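Local coordinates for integron cassette protein (Vibrio cholerae, PDB 3G1J), which is of unknown function, a small mainly antiparallel beta protein encoded by a mobile integron gene cassette, at residues G1-R4 against D5-Q8. Sequence-based numbering, arbitrary orientation.
Sequences GVDR and DYLQ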
ATOM      1  N   GLY A   1       2.276  10.046 -13.521  1.00 62.26           N
ATOM      2  CA  GLY A   1       2.380   9.978 -12.075  1.00 57.91           C
ATOM      3  C   GLY A   1       3.787   9.657 -11.608  1.00 54.68           C
ATOM      4  O   GLY A   1       4.767  10.047 -12.243  1.00 50.40           O
ATOM      5  N   VAL A   2       3.885   8.945 -10.490  1.00 46.08           N
ATOM      6  CA  VAL A   2       5.180   8.578  -9.944  1.00 34.31           C
ATOM      7  C   VAL A   2       6.010   7.859 -11.013  1.00 32.36           C
ATOM      8  O   VAL A   2       5.479   7.116 -11.843  1.00 31.71           O
ATOM      9  CB  VAL A   2       5.023   7.676  -8.695  1.00 33.50           C
ATOM     10  CG1 VAL A   2       4.496   6.303  -9.099  1.00 31.85           C
ATOM     11  CG2 VAL A   2       6.345   7.560  -7.944  1.00 30.88           C
ATOM     12  N   ASP A   3       7.314   8.095 -11.005  1.00 27.33           N
ATOM     13  CA  ASP A   3       8.212   7.409 -11.926  1.00 22.75           C
ATOM     14  C   ASP A   3       8.370   5.961 -11.455  1.00 23.72           C
ATOM     15  O   ASP A   3       9.021   5.696 -10.450  1.00 24.80           O
ATOM     16  CB  ASP A   3       9.561   8.143 -11.969  1.00 26.42           C
ATOM     17  CG  ASP A   3      10.519   7.577 -12.996  1.00 29.51           C
ATOM     18  OD1 ASP A   3      10.291   6.457 -13.502  1.00 29.43           O
ATOM     19  OD2 ASP A   3      11.515   8.273 -13.290  1.00 32.05           O
ATOM     20  N   ARG A   4       7.763   5.027 -12.180  1.00 29.11           N
ATOM     21  CA  ARG A   4       7.763   3.615 -11.784  1.00 28.82           C
ATOM     22  C   ARG A   4       9.160   3.018 -11.667  1.00 28.07           C
ATOM     23  O   ARG A   4       9.372   2.076 -10.902  1.00 27.44           O
ATOM     24  CB  ARG A   4       6.956   2.773 -12.772  1.00 35.15           C
ATOM     25  CG  ARG A   4       5.575   3.306 -13.065  1.00 38.96           C
ATOM     26  CD  ARG A   4       4.513   2.711 -12.171  1.00 35.27           C
ATOM     27  NE  ARG A   4       3.190   3.084 -12.658  1.00 39.14           N
ATOM     28  CZ  ARG A   4       2.402   2.287 -13.375  1.00 41.73           C
ATOM     29  NH1 ARG A   4       2.791   1.048 -13.672  1.00 36.99           N
ATOM     30  NH2 ARG A   4       1.213   2.723 -13.780  1.00 38.83           N
ATOM     31  N   ASP A   5      10.104   3.545 -12.440  1.00 26.22           N
ATOM     32  CA  ASP A   5      11.463   3.020 -12.434  1.00 27.74           C
ATOM     33  C   ASP A   5      12.170   3.195 -11.083  1.00 25.72           C
ATOM     34  O   ASP A   5      13.198   2.565 -10.837  1.00 29.53           O
ATOM     35  CB  ASP A   5      12.296   3.654 -13.553  1.00 32.55           C
ATOM     36  CG  ASP A   5      11.958   3.092 -14.930  1.00 41.50           C
ATOM     37  OD1 ASP A   5      11.106   2.181 -15.021  1.00 37.70           O
ATOM     38  OD2 ASP A   5      12.549   3.563 -15.925  1.00 48.68           O
ATOM     39  N   TYR A   6      11.640   4.072 -10.228  1.00 21.69           N
ATOM     40  CA  TYR A   6      12.197   4.272  -8.892  1.00 19.06           C
ATOM     41  C   TYR A   6      11.605   3.311  -7.872  1.00 25.70           C
ATOM     42  O   TYR A   6      12.116   3.205  -6.758  1.00 25.01           O
ATOM     43  CB  TYR A   6      11.976   5.713  -8.401  1.00 20.34           C
ATOM     44  CG  TYR A   6      12.966   6.684  -8.991  1.00 23.92           C
ATOM     45  CD1 TYR A   6      14.130   7.022  -8.308  1.00 29.83           C
ATOM     46  CD2 TYR A   6      12.748   7.249 -10.237  1.00 27.09           C
ATOM     47  CE1 TYR A   6      15.045   7.905  -8.849  1.00 32.88           C
ATOM     48  CE2 TYR A   6      13.653   8.126 -10.787  1.00 31.33           C
ATOM     49  CZ  TYR A   6      14.802   8.452 -10.095  1.00 34.28           C
ATOM     50  OH  TYR A   6      15.701   9.333 -10.661  1.00 34.64           O
ATOM     51  N   LEU A   7      10.546   2.602  -8.251  1.00 18.13           N
ATOM     52  CA  LEU A   7       9.815   1.778  -7.290  1.00 22.17           C
ATOM     53  C   LEU A   7      10.335   0.353  -7.159  1.00 28.48           C
ATOM     54  O   LEU A   7      10.786  -0.260  -8.129  1.00 24.93           O
ATOM     55  CB  LEU A   7       8.326   1.720  -7.649  1.00 19.41           C
ATOM     56  CG  LEU A   7       7.505   3.014  -7.694  1.00 23.15           C
ATOM     57  CD1 LEU A   7       6.052   2.690  -7.996  1.00 26.70           C
ATOM     58  CD2 LEU A   7       7.635   3.828  -6.415  1.00 23.07           C
ATOM     59  N   GLN A   8      10.242  -0.168  -5.942  1.00 24.36           N
ATOM     60  CA  GLN A   8      10.509  -1.565  -5.674  1.00 24.10           C
ATOM     61  C   GLN A   8       9.318  -2.394  -6.151  1.00 23.91           C
ATOM     62  O   GLN A   8       8.170  -2.058  -5.870  1.00 28.52           O
ATOM     63  CB  GLN A   8      10.732  -1.723  -4.175  1.00 28.93           C
ATOM     64  CG  GLN A   8      11.040  -3.107  -3.704  1.00 30.15           C
ATOM     65  CD  GLN A   8      11.447  -3.088  -2.252  1.00 32.93           C
ATOM     66  OE1 GLN A   8      12.436  -2.450  -1.885  1.00 28.29           O
ATOM     67  NE2 GLN A   8      10.673  -3.760  -1.410  1.00 29.96           N
TER
HETATM   68  O   HOH W   1       9.952  -0.571 -10.590  1.00 31.09           O
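A single 3-10 turn near the N-terminus, R4 to Y6, is entered from D3 and left through L7, and two successive i to i+3 backbone bonds define it. Y6 N donates to D3 O over 3.1 Å, and L7 N donates to R4 O over 2.9 Å. The side chain of D3 supplies a third bond at the entry: its OD1 accepts from D5 N at 3.1 Å. D5 N approaches from above the carboxylate plane, and the N-H...O angle of 145° makes this bond more bent than the two backbone ones. With CG anti to the backbone N (chi1 -175°), the carboxylate of D3 folds forward beside the turn, where its other oxygen can reach Y6. OD2 lies 3.3 Å from CE2 of Y6, at the ring edge and near the ring plane, the carboxylate turned 74° from the ring; the oxygen thus faces the C-H rim. OD1 of D3 also stands 4.4 Å from OD2 of D5; their mutual repulsion, if both are ionised, is probably damped by solvent, since both residues are exposed. On the apolar side CD1 of L7 meets CG1 of V2 at 4.1 Å, and both side chains also rest on F57 of strand 53-60. R4 O accepts a second hydrogen bond, at 2.7 Å, from a water that also donates to L7 O, bridging the start and exit of the turn. Beyond it, the backbone of Q8 is hydrogen-bonded to S45 of strand 39-48, which ties the departing chain to the five-stranded sheet. The D3 carboxylate accepting the amide two residues on is the signature of an Asx turn, here leading into a surface 3-10 turn, with the flanking V2 and L7 packed on strand 53-60.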